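Local coordinates for Uly1 (Catenovulum maritimum, PDB 7DRQ), which acts as an ulvan lyase of polysaccharide lyase family 24, probably cleaving the algal polysaccharide ulvan, and carries bound calcium, at residues 114-119 with 233-238; 120-125 with 151-156; 169-174 with 184-189. All blocks are in the same frame, centred on the assembly; numbering follows the deposited sequence.

Contact 1 of 3, residues 114-119 with 233-238; sequences AISPKD and YLAEQG
Tyr233 OH donates to Asp119 OD2 in a bond of 2.6 Å, the one hydrogen bond that joins residues 114-119 to residues 233-238. The two side chains reach toward each other tip to tip, and the phenol meets the syn lone pair of OD2, on the side facing the other carboxylate oxygen. Although Asp119 CG lies in plane at the ring edge, the carboxylate itself is turned 53° out of the plane of the ring. Asp119 chi1 of 64° sets CG between the backbone N and the carbonyl carbon, on the side of the Tyr233 hydroxyl. The other oxygen, OD1, is hydrogen-bonded to Thr121 OG1.

Ser116 touches the same ring further back: its OG lies 3.7 Å from Tyr233 CE2, near the ring plane and again at the edge. That oxygen also accepts from Lys118 N at 3.1 Å, forming an ST turn that shapes the bend after strand 111-115. Beside the polar pair, Lys118 CB packs on Ala235 CB at 3.8 Å, while the far end of the lysine turns away and its NZ bonds to Asp211 O. On the tyrosine, one face has Ala235 N above it, toward the rim, and the ring also meets His123 edge-to-face.

The contact thus ties the turn after strand 111-115 to the end of strand 225-234, which belongs to another antiparallel sheet. A short bond from a neutral hydroxyl to a carboxylate that has a partner on each oxygen would be expected to favour the anionic form of Asp119 and to satisfy a largely buried phenol.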
ATOM      1  N   ALA A 114      10.411  -1.392  -5.472  1.00 10.83           N
ATOM      2  CA  ALA A 114      11.010  -0.069  -5.575  1.00  9.87           C
ATOM      3  C   ALA A 114      12.329  -0.150  -6.330  1.00 11.34           C
ATOM      4  O   ALA A 114      13.016  -1.177  -6.310  1.00 11.86           O
ATOM      5  CB  ALA A 114      11.269   0.557  -4.197  1.00 10.98           C
ATOM      6  N   ILE A 115      12.680   0.958  -6.978  1.00 10.13           N
ATOM      7  CA  ILE A 115      13.999   1.172  -7.575  1.00  9.44           C
ATOM      8  C   ILE A 115      14.712   2.257  -6.775  1.00 13.03           C
ATOM      9  O   ILE A 115      14.108   3.283  -6.449  1.00 13.42           O
ATOM     10  CB  ILE A 115      13.873   1.585  -9.055  1.00 11.04           C
ATOM     11  CG1 ILE A 115      12.948   0.636  -9.823  1.00 13.47           C
ATOM     12  CG2 ILE A 115      15.253   1.670  -9.705  1.00 12.64           C
ATOM     13  CD1 ILE A 115      13.427  -0.781  -9.861  1.00 13.19           C
ATOM     14  N   SER A 116      15.990   2.035  -6.439  1.00 10.17           N
ATOM     15  CA  SER A 116      16.819   3.146  -5.963  1.00 11.52           C
ATOM     16  C   SER A 116      17.277   3.972  -7.154  1.00 12.71           C
ATOM     17  O   SER A 116      17.970   3.447  -8.026  1.00 12.17           O
ATOM     18  CB  SER A 116      18.049   2.669  -5.211  1.00  9.70           C
ATOM     19  OG  SER A 116      18.911   3.793  -4.970  1.00 11.08           O
ATOM     20  N   PRO A 117      16.940   5.257  -7.223  1.00 13.36           N
ATOM     21  CA  PRO A 117      17.453   6.080  -8.327  1.00 18.05           C
ATOM     22  C   PRO A 117      18.943   6.363  -8.203  1.00 15.64           C
ATOM     23  O   PRO A 117      19.533   6.891  -9.150  1.00 16.07           O
ATOM     24  CB  PRO A 117      16.619   7.368  -8.226  1.00 18.81           C
ATOM     25  CG  PRO A 117      15.483   7.032  -7.283  1.00 20.01           C
ATOM     26  CD  PRO A 117      16.049   6.020  -6.340  1.00 15.21           C
ATOM     27  N   LYS A 118      19.564   6.010  -7.075  1.00 15.17           N
ATOM     28  CA  LYS A 118      20.992   6.242  -6.901  1.00 14.29           C
ATOM     29  C   LYS A 118      21.817   5.125  -7.531  1.00 15.60           C
ATOM     30  O   LYS A 118      22.593   5.370  -8.459  1.00 16.25           O
ATOM     31  CB  LYS A 118      21.316   6.414  -5.418  1.00 15.77           C
ATOM     32  CG  LYS A 118      20.846   7.761  -4.888  1.00 17.72           C
ATOM     33  CD  LYS A 118      20.905   7.823  -3.372  1.00 24.01           C
ATOM     34  CE  LYS A 118      20.795   9.252  -2.881  1.00 26.07           C
ATOM     35  NZ  LYS A 118      20.769  10.214  -4.016  1.00 32.75           N
ATOM     36  N   ASP A 119      21.642   3.883  -7.078  1.00 12.11           N
ATOM     37  CA  ASP A 119      22.460   2.788  -7.593  1.00 11.78           C
ATOM     38  C   ASP A 119      21.681   1.809  -8.462  1.00 10.44           C
ATOM     39  O   ASP A 119      22.218   0.755  -8.817  1.00 12.12           O
ATOM     40  CB  ASP A 119      23.161   2.044  -6.446  1.00 12.84           C
ATOM     41  CG  ASP A 119      22.191   1.346  -5.498  1.00 14.01           C
ATOM     42  OD1 ASP A 119      20.962   1.360  -5.738  1.00 11.84           O
ATOM     43  OD2 ASP A 119      22.675   0.770  -4.502  1.00 12.12           O
ATOM     44  N   TYR A 233      17.114   3.592   2.494  1.00 12.80           N
ATOM     45  CA  TYR A 233      18.108   2.822   1.770  1.00 11.67           C
ATOM     46  C   TYR A 233      19.425   3.588   1.743  1.00 14.10           C
ATOM     47  O   TYR A 233      19.466   4.768   1.379  1.00 12.58           O
ATOM     48  CB  TYR A 233      17.621   2.535   0.351  1.00 12.42           C
ATOM     49  CG  TYR A 233      18.627   1.751  -0.437  1.00 13.11           C
ATOM     50  CD1 TYR A 233      19.104   0.529   0.039  1.00 10.79           C
ATOM     51  CD2 TYR A 233      19.147   2.252  -1.624  1.00 12.04           C
ATOM     52  CE1 TYR A 233      20.039  -0.182  -0.661  1.00 10.64           C
ATOM     53  CE2 TYR A 233      20.094   1.547  -2.334  1.00 11.83           C
ATOM     54  CZ  TYR A 233      20.539   0.329  -1.845  1.00 12.70           C
ATOM     55  OH  TYR A 233      21.484  -0.376  -2.548  1.00 13.35           O
ATOM     56  N   LEU A 234      20.500   2.924   2.149  1.00 13.60           N
ATOM     57  CA  LEU A 234      21.827   3.538   2.170  1.00 12.44           C
ATOM     58  C   LEU A 234      22.573   3.022   0.944  1.00 14.77           C
ATOM     59  O   LEU A 234      23.243   1.989   0.996  1.00 18.32           O
ATOM     60  CB  LEU A 234      22.546   3.204   3.469  1.00 11.64           C
ATOM     61  CG  LEU A 234      21.742   3.499   4.743  1.00 17.26           C
ATOM     62  CD1 LEU A 234      22.511   3.041   5.984  1.00 16.11           C
ATOM     63  CD2 LEU A 234      21.391   4.987   4.831  1.00 17.66           C
ATOM     64  N   ALA A 235      22.447   3.747  -0.174  1.00 13.85           N
ATOM     65  CA  ALA A 235      23.025   3.275  -1.432  1.00 17.47           C
ATOM     66  C   ALA A 235      24.534   3.099  -1.326  1.00 18.88           C
ATOM     67  O   ALA A 235      25.106   2.182  -1.932  1.00 20.78           O
ATOM     68  CB  ALA A 235      22.686   4.244  -2.566  1.00 16.05           C
ATOM     69  N   GLU A 236      25.198   3.964  -0.560  1.00 15.94           N
ATOM     70  CA  GLU A 236      26.644   3.857  -0.440  1.00 20.78           C
ATOM     71  C   GLU A 236      27.074   2.612   0.329  1.00 22.37           C
ATOM     72  O   GLU A 236      28.237   2.209   0.226  1.00 20.01           O
ATOM     73  CB  GLU A 236      27.198   5.119   0.222  1.00 21.64           C
ATOM     74  CG  GLU A 236      27.190   5.085   1.735  1.00 25.66           C
ATOM     75  CD  GLU A 236      25.839   5.439   2.344  1.00 32.83           C
ATOM     76  OE1 GLU A 236      24.839   5.607   1.596  1.00 25.07           O
ATOM     77  OE2 GLU A 236      25.792   5.556   3.591  1.00 32.10           O
ATOM     78  N   GLN A 237      26.166   1.982   1.077  1.00 16.91           N
ATOM     79  CA  GLN A 237      26.490   0.790   1.847  1.00 15.62           C
ATOM     80  C   GLN A 237      25.775  -0.465   1.358  1.00 19.80           C
ATOM     81  O   GLN A 237      26.017  -1.543   1.904  1.00 20.54           O
ATOM     82  CB  GLN A 237      26.163   1.027   3.324  1.00 18.86           C
ATOM     83  CG  GLN A 237      26.807   2.283   3.869  1.00 21.74           C
ATOM     84  CD  GLN A 237      26.508   2.498   5.335  1.00 27.46           C
ATOM     85  OE1 GLN A 237      26.642   1.580   6.141  1.00 31.19           O
ATOM     86  NE2 GLN A 237      26.102   3.713   5.690  1.00 24.08           N
ATOM     87  N   GLY A 238      24.891  -0.354   0.365  1.00 18.06           N
ATOM     88  CA  GLY A 238      24.188  -1.522  -0.144  1.00 15.46           C
ATOM     89  C   GLY A 238      23.256  -2.163   0.861  1.00 14.10           C
ATOM     90  O   GLY A 238      23.076  -3.387   0.847  1.00 15.47           O
TER

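Contact 2 of 3, residues 120-125 with 151-156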
ATOM      1  N   GLU A 120      20.429   2.125  -8.802  1.00 14.77           N
ATOM      2  CA  GLU A 120      19.602   1.306  -9.695  1.00 10.40           C
ATOM      3  C   GLU A 120      19.391  -0.118  -9.173  1.00 14.27           C
ATOM      4  O   GLU A 120      19.122  -1.046  -9.951  1.00 11.25           O
ATOM      5  CB  GLU A 120      20.178   1.280 -11.116  1.00 12.86           C
ATOM      6  CG  GLU A 120      19.989   2.605 -11.838  1.00 15.51           C
ATOM      7  CD  GLU A 120      20.287   2.531 -13.330  1.00 19.90           C
ATOM      8  OE1 GLU A 120      20.976   1.582 -13.767  1.00 18.57           O
ATOM      9  OE2 GLU A 120      19.821   3.425 -14.068  1.00 21.55           O
ATOM     10  N   THR A 121      19.485  -0.312  -7.856  1.00 11.34           N
ATOM     11  CA  THR A 121      19.071  -1.588  -7.284  1.00 11.82           C
ATOM     12  C   THR A 121      17.551  -1.700  -7.299  1.00 11.89           C
ATOM     13  O   THR A 121      16.828  -0.699  -7.242  1.00 12.20           O
ATOM     14  CB  THR A 121      19.566  -1.741  -5.852  1.00 13.07           C
ATOM     15  OG1 THR A 121      19.235  -0.561  -5.124  1.00 10.39           O
ATOM     16  CG2 THR A 121      21.091  -1.993  -5.802  1.00 11.67           C
ATOM     17  N   ILE A 122      17.074  -2.935  -7.391  1.00  7.66           N
ATOM     18  CA  ILE A 122      15.657  -3.260  -7.348  1.00 10.24           C
ATOM     19  C   ILE A 122      15.372  -3.916  -6.009  1.00 10.95           C
ATOM     20  O   ILE A 122      16.132  -4.782  -5.566  1.00 11.47           O
ATOM     21  CB  ILE A 122      15.268  -4.211  -8.491  1.00  8.58           C
ATOM     22  CG1 ILE A 122      15.727  -3.640  -9.838  1.00 11.49           C
ATOM     23  CG2 ILE A 122      13.752  -4.524  -8.454  1.00 12.00           C
ATOM     24  CD1 ILE A 122      15.716  -4.665 -10.964  1.00 11.57           C
ATOM     25  N   HIS A 123      14.275  -3.516  -5.376  1.00  8.90           N
ATOM     26  CA  HIS A 123      13.899  -4.047  -4.069  1.00 10.36           C
ATOM     27  C   HIS A 123      12.485  -4.598  -4.111  1.00 11.75           C
ATOM     28  O   HIS A 123      11.579  -3.945  -4.639  1.00 10.57           O
ATOM     29  CB  HIS A 123      14.036  -2.958  -3.014  1.00 13.58           C
ATOM     30  CG  HIS A 123      15.393  -2.340  -3.017  1.00 12.00           C
ATOM     31  ND1 HIS A 123      16.417  -2.810  -2.226  1.00 11.50           N
ATOM     32  CD2 HIS A 123      15.925  -1.356  -3.782  1.00 13.23           C
ATOM     33  CE1 HIS A 123      17.514  -2.117  -2.473  1.00 11.38           C
ATOM     34  NE2 HIS A 123      17.243  -1.223  -3.407  1.00 12.83           N
ATOM     35  N   LEU A 124      12.310  -5.798  -3.554  1.00 11.09           N
ATOM     36  CA  LEU A 124      11.022  -6.480  -3.489  1.00 10.13           C
ATOM     37  C   LEU A 124      10.745  -6.930  -2.062  1.00 12.14           C
ATOM     38  O   LEU A 124      11.614  -7.531  -1.419  1.00 10.36           O
ATOM     39  CB  LEU A 124      10.994  -7.701  -4.410  1.00 10.91           C
ATOM     40  CG  LEU A 124      11.162  -7.395  -5.897  1.00 11.03           C
ATOM     41  CD1 LEU A 124      11.534  -8.662  -6.634  1.00 13.31           C
ATOM     42  CD2 LEU A 124       9.854  -6.812  -6.441  1.00 11.36           C
ATOM     43  N   LEU A 125       9.527  -6.682  -1.595  1.00  9.07           N
ATOM     44  CA  LEU A 125       9.056  -7.167  -0.303  1.00 11.35           C
ATOM     45  C   LEU A 125       7.730  -7.866  -0.519  1.00 10.25           C
ATOM     46  O   LEU A 125       6.831  -7.297  -1.143  1.00 10.81           O
ATOM     47  CB  LEU A 125       8.893  -6.008   0.675  1.00  9.26           C
ATOM     48  CG  LEU A 125      10.216  -5.433   1.172  1.00 11.48           C
ATOM     49  CD1 LEU A 125       9.984  -4.089   1.822  1.00 11.93           C
ATOM     50  CD2 LEU A 125      10.917  -6.384   2.150  1.00  9.27           C
ATOM     51  N   SER A 151      13.751  -9.381  -1.225  1.00 12.19           N
ATOM     52  CA  SER A 151      14.615  -9.732  -2.344  1.00 11.40           C
ATOM     53  C   SER A 151      15.174  -8.450  -2.944  1.00 13.52           C
ATOM     54  O   SER A 151      14.506  -7.411  -2.958  1.00 12.02           O
ATOM     55  CB  SER A 151      13.849 -10.543  -3.412  1.00 11.67           C
ATOM     56  OG  SER A 151      13.575 -11.857  -2.952  1.00 12.83           O
ATOM     57  N   TYR A 152      16.415  -8.515  -3.427  1.00 12.32           N
ATOM     58  CA  TYR A 152      17.036  -7.310  -3.952  1.00 10.12           C
ATOM     59  C   TYR A 152      18.105  -7.678  -4.967  1.00 11.46           C
ATOM     60  O   TYR A 152      18.570  -8.818  -5.039  1.00 12.87           O
ATOM     61  CB  TYR A 152      17.633  -6.432  -2.840  1.00 11.59           C
ATOM     62  CG  TYR A 152      18.826  -7.037  -2.137  1.00 12.55           C
ATOM     63  CD1 TYR A 152      18.660  -7.997  -1.132  1.00 12.35           C
ATOM     64  CD2 TYR A 152      20.117  -6.657  -2.467  1.00  9.09           C
ATOM     65  CE1 TYR A 152      19.764  -8.551  -0.473  1.00 13.59           C
ATOM     66  CE2 TYR A 152      21.228  -7.210  -1.813  1.00 11.78           C
ATOM     67  CZ  TYR A 152      21.039  -8.162  -0.829  1.00 13.56           C
ATOM     68  OH  TYR A 152      22.141  -8.706  -0.183  1.00 14.45           O
ATOM     69  N   SER A 153      18.500  -6.682  -5.737  1.00  9.74           N
ATOM     70  CA  SER A 153      19.295  -6.902  -6.933  1.00 11.72           C
ATOM     71  C   SER A 153      20.687  -6.301  -6.785  1.00 12.34           C
ATOM     72  O   SER A 153      21.000  -5.574  -5.832  1.00 12.23           O
ATOM     73  CB  SER A 153      18.595  -6.287  -8.147  1.00 11.49           C
ATOM     74  OG  SER A 153      18.902  -4.906  -8.208  1.00 10.57           O
ATOM     75  N   LEU A 154      21.522  -6.618  -7.770  1.00 11.69           N
ATOM     76  CA  LEU A 154      22.762  -5.901  -7.978  1.00 11.72           C
ATOM     77  C   LEU A 154      22.483  -4.440  -8.291  1.00 13.19           C
ATOM     78  O   LEU A 154      21.421  -4.074  -8.808  1.00 10.21           O
ATOM     79  CB  LEU A 154      23.536  -6.501  -9.153  1.00 10.62           C
ATOM     80  CG  LEU A 154      23.872  -7.987  -9.087  1.00 14.44           C
ATOM     81  CD1 LEU A 154      24.432  -8.446 -10.452  1.00 14.27           C
ATOM     82  CD2 LEU A 154      24.874  -8.199  -7.967  1.00 14.48           C
ATOM     83  N   ALA A 155      23.471  -3.602  -7.996  1.00 12.78           N
ATOM     84  CA  ALA A 155      23.465  -2.243  -8.511  1.00 13.48           C
ATOM     85  C   ALA A 155      23.500  -2.280 -10.034  1.00 12.79           C
ATOM     86  O   ALA A 155      24.175  -3.121 -10.633  1.00 12.64           O
ATOM     87  CB  ALA A 155      24.654  -1.452  -7.955  1.00 14.42           C
ATOM     88  N   GLY A 156      22.721  -1.394 -10.655  1.00 11.06           N
ATOM     89  CA  GLY A 156      22.616  -1.332 -12.097  1.00 11.93           C
ATOM     90  C   GLY A 156      21.587  -2.263 -12.706  1.00 14.25           C
ATOM     91  O   GLY A 156      21.405  -2.239 -13.929  1.00 13.29           O
TER
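Ser153 OG sits between its own backbone N and carbonyl carbon (chi1 83°), and this turns the hydroxyl onto the backbone of Ile122. Ile122 N donates to Ser153 OG at 2.8 Å, in a nearly straight bond of 163°. The same hydroxyl donates to Leu154 O at 2.7 Å, so one side-chain oxygen accepts across the contact and donates within its own segment. In the other direction the backbone bond from Ser153 N to Ile122 O is weak.

This is a worked case of a side chain standing in for a main-chain acceptor next to a regular antiparallel pairing. Leu124 and Ser151 form a hydrogen-bonded pair, with Leu124 N to Ser151 O and Ser151 N to Leu124 O both at 2.8 Å. His123 and Tyr152 form the adjacent non-hydrogen-bonded pair, and there Tyr152 CA approaches Ile122 O at 3.1 Å as a CA-H...O contact. On the face they share, Tyr152 CB comes within 3.9 Å of His123 ND1, a nitrogen that is hydrogen-bonded to Tyr150 OH, while NE2 of the same ring donates to Thr121 OG1.

Further along, Thr121 CG2 lies against Ala155 CA at 3.6 Å, and Glu120 CB rests beside Gly156, whose backbone angles would press any CB against the preceding carbonyl oxygen.

Strand 122-126 is the middle strand of its sheet, with 150-152 along one edge and 111-115 along the other. Ile122 and Leu124 touch Ile115 and Val113 of strand 111-115, whereas His123 and Leu125 pack on strands 201-208 and 214-220 of another sheet.

Contact 3 of 3, residues 169-174 with 184-189. With CA (calcium ion), chain C.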
ATOM      1  N   GLN A 169      20.307 -11.164 -11.921  1.00 12.47           N
ATOM      2  CA  GLN A 169      20.449  -9.831 -11.353  1.00 12.56           C
ATOM      3  C   GLN A 169      20.134  -9.775  -9.862  1.00 14.48           C
ATOM      4  O   GLN A 169      20.410  -8.750  -9.228  1.00 15.13           O
ATOM      5  CB  GLN A 169      19.530  -8.849 -12.086  1.00 12.67           C
ATOM      6  CG  GLN A 169      19.992  -8.565 -13.509  1.00 12.07           C
ATOM      7  CD  GLN A 169      21.436  -8.137 -13.535  1.00 16.28           C
ATOM      8  OE1 GLN A 169      21.771  -7.036 -13.117  1.00 15.37           O
ATOM      9  NE2 GLN A 169      22.311  -9.021 -14.012  1.00 19.33           N
ATOM     10  N   PHE A 170      19.581 -10.830  -9.287  1.00 11.59           N
ATOM     11  CA  PHE A 170      19.135 -10.773  -7.905  1.00 13.25           C
ATOM     12  C   PHE A 170      20.071 -11.564  -7.006  1.00 12.62           C
ATOM     13  O   PHE A 170      20.759 -12.490  -7.450  1.00 15.38           O
ATOM     14  CB  PHE A 170      17.686 -11.253  -7.778  1.00 14.38           C
ATOM     15  CG  PHE A 170      16.703 -10.193  -8.188  1.00 11.56           C
ATOM     16  CD1 PHE A 170      16.473  -9.938  -9.538  1.00 13.19           C
ATOM     17  CD2 PHE A 170      16.102  -9.382  -7.233  1.00 10.62           C
ATOM     18  CE1 PHE A 170      15.605  -8.933  -9.929  1.00 12.79           C
ATOM     19  CE2 PHE A 170      15.234  -8.374  -7.603  1.00 12.87           C
ATOM     20  CZ  PHE A 170      14.980  -8.146  -8.968  1.00 12.41           C
ATOM     21  N   VAL A 171      20.112 -11.156  -5.745  1.00 13.00           N
ATOM     22  CA  VAL A 171      21.133 -11.601  -4.802  1.00 14.36           C
ATOM     23  C   VAL A 171      20.558 -12.717  -3.949  1.00 14.49           C
ATOM     24  O   VAL A 171      19.524 -12.544  -3.290  1.00 14.32           O
ATOM     25  CB  VAL A 171      21.632 -10.441  -3.929  1.00 12.51           C
ATOM     26  CG1 VAL A 171      22.704 -10.956  -2.956  1.00 12.90           C
ATOM     27  CG2 VAL A 171      22.165  -9.315  -4.792  1.00 12.18           C
ATOM     28  N   LYS A 172      21.237 -13.860  -3.951  1.00 14.96           N
ATOM     29  CA  LYS A 172      20.780 -14.998  -3.174  1.00 13.30           C
ATOM     30  C   LYS A 172      21.044 -14.797  -1.684  1.00 14.82           C
ATOM     31  O   LYS A 172      21.983 -14.103  -1.268  1.00 13.38           O
ATOM     32  CB  LYS A 172      21.461 -16.282  -3.664  1.00 14.68           C
ATOM     33  CG  LYS A 172      21.180 -16.619  -5.127  1.00 15.75           C
ATOM     34  CD  LYS A 172      21.660 -18.018  -5.485  1.00 19.19           C
ATOM     35  CE  LYS A 172      21.630 -18.250  -6.989  1.00 22.02           C
ATOM     36  NZ  LYS A 172      21.955 -19.667  -7.343  1.00 21.18           N
ATOM     37  N   ASP A 173      20.194 -15.421  -0.875  1.00 11.77           N
ATOM     38  CA  ASP A 173      20.472 -15.588   0.545  1.00 15.78           C
ATOM     39  C   ASP A 173      21.641 -16.551   0.679  1.00 14.48           C
ATOM     40  O   ASP A 173      21.510 -17.733   0.351  1.00 16.37           O
ATOM     41  CB  ASP A 173      19.228 -16.114   1.261  1.00 16.02           C
ATOM     42  CG  ASP A 173      19.432 -16.308   2.756  1.00 17.75           C
ATOM     43  OD1 ASP A 173      20.566 -16.143   3.249  1.00 16.22           O
ATOM     44  OD2 ASP A 173      18.448 -16.620   3.450  1.00 11.53           O
ATOM     45  N   THR A 174      22.794 -16.043   1.129  1.00 16.27           N
ATOM     46  CA  THR A 174      23.954 -16.877   1.429  1.00 18.05           C
ATOM     47  C   THR A 174      24.307 -16.814   2.907  1.00 21.17           C
ATOM     48  O   THR A 174      25.453 -17.090   3.290  1.00 18.46           O
ATOM     49  CB  THR A 174      25.167 -16.483   0.576  1.00 21.40           C
ATOM     50  OG1 THR A 174      25.470 -15.091   0.741  1.00 18.38           O
ATOM     51  CG2 THR A 174      24.901 -16.771  -0.886  1.00 19.91           C
ATOM     52  N   TYR A 184      16.180 -16.700  -2.647  1.00 13.70           N
ATOM     53  CA  TYR A 184      16.369 -15.272  -2.867  1.00 11.17           C
ATOM     54  C   TYR A 184      15.729 -14.414  -1.783  1.00 13.74           C
ATOM     55  O   TYR A 184      15.604 -13.196  -1.968  1.00 13.81           O
ATOM     56  CB  TYR A 184      15.800 -14.867  -4.228  1.00 14.45           C
ATOM     57  CG  TYR A 184      16.619 -15.379  -5.386  1.00 15.15           C
ATOM     58  CD1 TYR A 184      16.382 -16.640  -5.916  1.00 16.66           C
ATOM     59  CD2 TYR A 184      17.620 -14.599  -5.951  1.00 15.88           C
ATOM     60  CE1 TYR A 184      17.127 -17.114  -6.976  1.00 17.10           C
ATOM     61  CE2 TYR A 184      18.372 -15.069  -7.015  1.00 15.20           C
ATOM     62  CZ  TYR A 184      18.116 -16.326  -7.516  1.00 17.82           C
ATOM     63  OH  TYR A 184      18.845 -16.812  -8.575  1.00 21.98           O
ATOM     64  N   LYS A 185      15.317 -15.009  -0.665  1.00 10.40           N
ATOM     65  CA  LYS A 185      14.560 -14.298   0.360  1.00 11.88           C
ATOM     66  C   LYS A 185      15.462 -14.014   1.554  1.00 16.12           C
ATOM     67  O   LYS A 185      16.051 -14.933   2.133  1.00 12.64           O
ATOM     68  CB  LYS A 185      13.325 -15.098   0.782  1.00 12.86           C
ATOM     69  CG  LYS A 185      12.270 -15.265  -0.340  1.00 15.21           C
ATOM     70  CD  LYS A 185      11.081 -16.093   0.152  1.00 15.44           C
ATOM     71  CE  LYS A 185      11.483 -17.551   0.368  1.00 17.70           C
ATOM     72  NZ  LYS A 185      10.382 -18.387   0.943  1.00 15.36           N
ATOM     73  N   HIS A 186      15.585 -12.741   1.896  1.00 10.98           N
ATOM     74  CA  HIS A 186      16.432 -12.288   2.980  1.00 13.37           C
ATOM     75  C   HIS A 186      15.574 -11.927   4.183  1.00 11.97           C
ATOM     76  O   HIS A 186      14.503 -11.328   4.049  1.00 11.46           O
ATOM     77  CB  HIS A 186      17.267 -11.092   2.537  1.00 13.47           C
ATOM     78  CG  HIS A 186      18.198 -11.420   1.415  1.00 14.63           C
ATOM     79  ND1 HIS A 186      19.522 -11.743   1.622  1.00 12.54           N
ATOM     80  CD2 HIS A 186      17.985 -11.514   0.079  1.00 11.45           C
ATOM     81  CE1 HIS A 186      20.092 -12.004   0.456  1.00 12.60           C
ATOM     82  NE2 HIS A 186      19.179 -11.875  -0.495  1.00 13.10           N
ATOM     83  N   LEU A 187      16.056 -12.297   5.354  1.00 11.76           N
ATOM     84  CA  LEU A 187      15.291 -12.156   6.584  1.00 12.86           C
ATOM     85  C   LEU A 187      15.462 -10.783   7.224  1.00 12.23           C
ATOM     86  O   LEU A 187      14.875 -10.528   8.285  1.00 11.62           O
ATOM     87  CB  LEU A 187      15.718 -13.256   7.566  1.00 14.77           C
ATOM     88  CG  LEU A 187      14.768 -13.638   8.697  1.00 15.34           C
ATOM     89  CD1 LEU A 187      13.418 -14.063   8.127  1.00 13.86           C
ATOM     90  CD2 LEU A 187      15.386 -14.747   9.533  1.00 13.45           C
ATOM     91  N   THR A 188      16.245  -9.906   6.597  1.00 10.28           N
ATOM     92  CA  THR A 188      16.619  -8.605   7.130  1.00 11.15           C
ATOM     93  C   THR A 188      16.964  -7.691   5.966  1.00 12.04           C
ATOM     94  O   THR A 188      17.341  -8.149   4.883  1.00 12.60           O
ATOM     95  CB  THR A 188      17.821  -8.700   8.095  1.00  9.46           C
ATOM     96  OG1 THR A 188      18.298  -7.382   8.407  1.00 12.04           O
ATOM     97  CG2 THR A 188      18.971  -9.495   7.454  1.00 15.15           C
HETATM   98  N   MSE A 189      16.830  -6.389   6.210  1.00 12.45           N
HETATM   99  CA  MSE A 189      17.232  -5.353   5.263  1.00 15.42           C
HETATM  100  C   MSE A 189      18.555  -4.678   5.629  1.00 14.12           C
HETATM  101  O   MSE A 189      19.100  -3.897   4.844  1.00 12.01           O
HETATM  102  CB  MSE A 189      16.131  -4.293   5.189  1.00 12.53           C
HETATM  103  CG  MSE A 189      14.761  -4.907   4.923  1.00 10.30           C
HETATM  104 SE   MSE A 189      13.442  -3.528   4.508  0.77 13.21          SE
HETATM  105  CE  MSE A 189      14.026  -3.079   2.699  1.00  9.82           C
TER
HETATM  106 CA    CA C 601      16.162 -17.134   3.004  1.00 24.81          CA
HETATM  107  O   HOH W   1      21.307 -14.988  -9.037  1.00 17.03           O
HETATM  108  O   HOH W   2      17.104 -11.434  -3.571  1.00 15.65           O
HETATM  109  O   HOH W   3      18.476 -13.785   5.394  1.00 20.56           O
HETATM  110  O   HOH W   4      15.324 -15.841   4.941  1.00 11.60           O
HETATM  111  O   HOH W   5      16.188 -18.718   4.948  1.00 11.77           O
HETATM  112  O   HOH W   6      13.853 -17.950   2.902  1.00 11.89           O
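A calcium site joins residues 169-174 to residues 184-189, with Asp173 and Lys185 each giving one oxygen to the metal. Asp173 OD2 binds at 2.4 Å, and the backbone O of Lys185 binds at the same distance. Three waters join them, and Asp183 belongs to the same site. Asp173 CG is anti to the backbone N (chi1 -180°), and from there OD2 reaches the calcium while OD1 bonds to Ser175 OG. OD2 and Lys185 O lie close together as two acceptors brought side by side by the cation, which would be expected to offset their mutual repulsion.

Away from the metal, the direct hydrogen bond between the segments runs from His186 NE2 to Val171 O at 2.9 Å. It is almost straight (171°), and the acceptor lies in the plane of the imidazole, although seen from the carbonyl the donor stands well above its plane. Lys172 O also lies at the ring edge, 3.3 Å from His186 CE1, and Asp173 CB sits over one face toward the rim.

The third group is Tyr184. Lys172 CG makes a CH-pi contact over its face, 4.1 Å from the ring centroid, and the lysine chain continues past the phenol until NZ bonds to Ala181 O. Phe170 CB packs against Tyr184 CD2 at 3.8 Å, and one water joins Phe170 O to Tyr184 OH. A second water lies within hydrogen-bonding distance of Val171 O (2.7 Å) and Tyr184 O, so the carbonyl that meets His186 may have a further partner.

Two irregular segments held by aspartate, main-chain carbonyl and water oxygens round one cation are typical of a structural calcium site in a loop, consistent with the ion holding together two parts of the loop between strand 150-152 and helix 195-198.

How the contacts relate
The three contacts lie on the same side of the chain's centre and within one BNR-type, beta-propeller-clan sequence range. Contacts 1 and 2 have centres about 8 Å apart and meet at the sheet of strands 111-115, 122-126 and 150-152: Ala114 O bonds to His123 N within it, and Asp119 O to Gly156 N in the loops beside it. Contact 3, its centre about 10 Å from that of contact 2, comes later in the chain and touches it through Ser151 OG to Tyr184 O and Leu154 N to Gln169 O. Contact 1 spans both, its second segment including the end of strand 225-234 in another sheet. A path of contacts therefore runs from an inter-sheet seam, through one sheet, to a calcium-bound loop.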